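Local coordinates for L-ornithine N(5)-monooxygenase (Pseudomonas aeruginosa, PDB 3S5W), which hydroxylates the side-chain nitrogen of L-ornithine using FAD, NADPH and molecular oxygen, the first step toward hydroxamate siderophores such as pyoverdin, at residues Asp399-Thr404 against Ala411-Gly416. Numbering follows the deposited sequence.
Sequences DYRLQT and AIYAQG. With PO4 (phosphate ion), chain G.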
loop_
_atom_site.group_PDB
_atom_site.type_symbol
_atom_site.label_atom_id
_atom_site.label_comp_id
_atom_site.label_asym_id
_atom_site.label_seq_id
_atom_site.Cartn_x
_atom_site.Cartn_y
_atom_site.Cartn_z
ATOM N N ASP A 399 9.189 -1.051 -18.971
ATOM C CA ASP A 399 9.524 0.229 -18.318
ATOM C C ASP A 399 8.357 0.952 -17.600
ATOM O O ASP A 399 8.480 2.122 -17.230
ATOM C CB ASP A 399 10.212 1.175 -19.327
ATOM C CG ASP A 399 9.269 1.605 -20.471
ATOM O OD1 ASP A 399 8.166 1.028 -20.580
ATOM O OD2 ASP A 399 9.649 2.511 -21.244
ATOM N N TYR A 400 7.245 0.249 -17.413
ATOM C CA TYR A 400 6.067 0.710 -16.666
ATOM C C TYR A 400 5.219 1.746 -17.442
ATOM O O TYR A 400 4.338 2.361 -16.882
ATOM C CB TYR A 400 6.430 1.225 -15.257
ATOM C CG TYR A 400 7.134 0.164 -14.446
ATOM C CD1 TYR A 400 6.390 -0.796 -13.736
ATOM C CD2 TYR A 400 8.537 0.098 -14.408
ATOM C CE1 TYR A 400 7.029 -1.816 -12.982
ATOM C CE2 TYR A 400 9.191 -0.915 -13.655
ATOM C CZ TYR A 400 8.406 -1.864 -12.946
ATOM O OH TYR A 400 9.010 -2.862 -12.202
ATOM N N ARG A 401 5.478 1.860 -18.739
ATOM C CA ARG A 401 4.747 2.791 -19.595
ATOM C C ARG A 401 3.520 2.104 -20.187
ATOM O O ARG A 401 3.623 0.989 -20.729
ATOM C CB ARG A 401 5.678 3.288 -20.704
ATOM C CG ARG A 401 5.064 4.412 -21.489
ATOM C CD ARG A 401 6.103 5.070 -22.299
ATOM N NE ARG A 401 5.478 5.917 -23.298
ATOM C CZ ARG A 401 6.153 6.517 -24.266
ATOM N NH1 ARG A 401 7.473 6.350 -24.350
ATOM N NH2 ARG A 401 5.506 7.292 -25.138
ATOM N N LEU A 402 2.361 2.756 -20.031
ATOM C CA LEU A 402 1.086 2.315 -20.599
ATOM C C LEU A 402 1.172 2.413 -22.115
ATOM O O LEU A 402 1.560 3.453 -22.638
ATOM C CB LEU A 402 -0.087 3.197 -20.110
ATOM C CG LEU A 402 -0.401 3.319 -18.615
ATOM C CD1 LEU A 402 -1.859 3.735 -18.365
ATOM C CD2 LEU A 402 -0.116 2.006 -17.921
ATOM N N GLN A 403 0.838 1.330 -22.806
ATOM C CA GLN A 403 0.856 1.357 -24.266
ATOM C C GLN A 403 -0.357 2.133 -24.776
ATOM O O GLN A 403 -1.496 1.870 -24.378
ATOM C CB GLN A 403 0.965 -0.053 -24.901
ATOM C CG GLN A 403 1.082 -0.081 -26.476
ATOM C CD GLN A 403 2.155 0.881 -27.097
ATOM O OE1 GLN A 403 2.323 2.040 -26.678
ATOM N NE2 GLN A 403 2.848 0.392 -28.127
ATOM N N THR A 404 -0.075 3.118 -25.620
ATOM C CA THR A 404 -1.100 3.939 -26.269
ATOM C C THR A 404 -0.994 3.788 -27.796
ATOM O O THR A 404 0.056 3.396 -28.306
ATOM C CB THR A 404 -0.936 5.433 -25.901
ATOM O OG1 THR A 404 0.206 5.974 -26.565
ATOM C CG2 THR A 404 -0.768 5.644 -24.393
ATOM N N ALA A 411 3.864 10.386 -22.640
ATOM C CA ALA A 411 4.205 9.145 -21.934
ATOM C C ALA A 411 3.444 9.120 -20.610
ATOM O O ALA A 411 3.457 10.109 -19.871
ATOM C CB ALA A 411 5.722 9.070 -21.707
ATOM N N ILE A 412 2.756 8.008 -20.340
ATOM C CA ILE A 412 2.070 7.789 -19.067
ATOM C C ILE A 412 2.642 6.522 -18.400
ATOM O O ILE A 412 2.658 5.453 -19.006
ATOM C CB ILE A 412 0.556 7.618 -19.266
ATOM C CG1 ILE A 412 -0.010 8.831 -20.064
ATOM C CG2 ILE A 412 -0.150 7.418 -17.903
ATOM C CD1 ILE A 412 -1.347 8.586 -20.676
ATOM N N TYR A 413 3.120 6.673 -17.170
ATOM C CA TYR A 413 3.674 5.541 -16.409
ATOM C C TYR A 413 2.763 5.266 -15.211
ATOM O O TYR A 413 2.065 6.165 -14.732
ATOM C CB TYR A 413 5.086 5.885 -15.932
ATOM C CG TYR A 413 6.071 6.169 -17.037
ATOM C CD1 TYR A 413 6.179 7.446 -17.604
ATOM C CD2 TYR A 413 6.923 5.174 -17.508
ATOM C CE1 TYR A 413 7.106 7.712 -18.625
ATOM C CE2 TYR A 413 7.858 5.440 -18.516
ATOM C CZ TYR A 413 7.934 6.722 -19.072
ATOM O OH TYR A 413 8.849 6.985 -20.081
ATOM N N ALA A 414 2.759 4.021 -14.726
ATOM C CA ALA A 414 2.006 3.676 -13.530
ATOM C C ALA A 414 2.873 2.805 -12.623
ATOM O O ALA A 414 3.585 1.966 -13.117
ATOM C CB ALA A 414 0.724 2.960 -13.898
ATOM N N GLN A 415 2.784 3.015 -11.306
ATOM C CA GLN A 415 3.591 2.255 -10.354
ATOM C C GLN A 415 2.655 1.554 -9.395
ATOM O O GLN A 415 1.782 2.202 -8.806
ATOM C CB GLN A 415 4.523 3.195 -9.576
ATOM C CG GLN A 415 5.561 3.869 -10.446
ATOM C CD GLN A 415 6.741 4.353 -9.633
ATOM O OE1 GLN A 415 7.502 3.543 -9.102
ATOM N NE2 GLN A 415 6.897 5.679 -9.516
ATOM N N GLY A 416 2.852 0.234 -9.246
ATOM C CA GLY A 416 2.118 -0.571 -8.269
ATOM C C GLY A 416 0.878 -1.244 -8.830
ATOM O O GLY A 416 0.088 -1.829 -8.063
HETATM P P PO4 G . 7.788 7.695 -27.760
HETATM O O1 PO4 G . 8.632 7.759 -26.498
HETATM O O2 PO4 G . 6.520 8.504 -27.561
HETATM O O3 PO4 G . 8.593 8.254 -28.909
HETATM O O4 PO4 G . 7.422 6.260 -28.082
HETATM O O HOH W 1 2.500 6.152 -22.551
#
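Arg401 crosses the Tyr413 ring at a slant, its CG over one face near the rim and its CB 3.8 Å from Tyr413 CE2. CG is anti to the backbone N (chi1 -171°) and the chain stays extended to NE, carrying the guanidinium past the phenol; the aliphatic CB, CG and CD do the touching, and the guanidinium plane is 45° from that of the ring. Beyond the ring, Ala411 CB sits over a guanidinium face, 3.5 Å from Arg401 NE. The Tyr413 ring also meets Asp399 O in its plane, at 3.4 Å from CD2, while its hydroxyl and Asp399 OD2 both hydrogen-bond Ser442 of helix 432-447.

Beneath these side chains, Arg401 and Tyr413 form a single beta bridge, bonded as a non-hydrogen-bonded antiparallel pair though the chains run 97° apart. Leu402 N donates to Ile412 O (2.9 Å), and Ala414 N to Tyr400 O (3.1 Å). Leu402 turns its methyls to the strand, CD1 reaching Ile412 CG2 at 4.1 Å and CD2 the CB of Ala414. Tyr400 sets its CB against Ala414 O, and its ring stacks on His422.

Strand 411-414 also bonds to strand 183-186, so the loop gives this strand of the FAD-side sheet a short second neighbour. A water accepts from Arg401 NE and Ile412 N and donates to Leu402 O. Arg401 NH1 and NH2 grip separate phosphate oxygens, and His446 ND1 binds the same ion. In this crystal, water and phosphate hold the guanidinium's rotation; without the ion, probably from the crystallisation liquor, it would probably be less restrained.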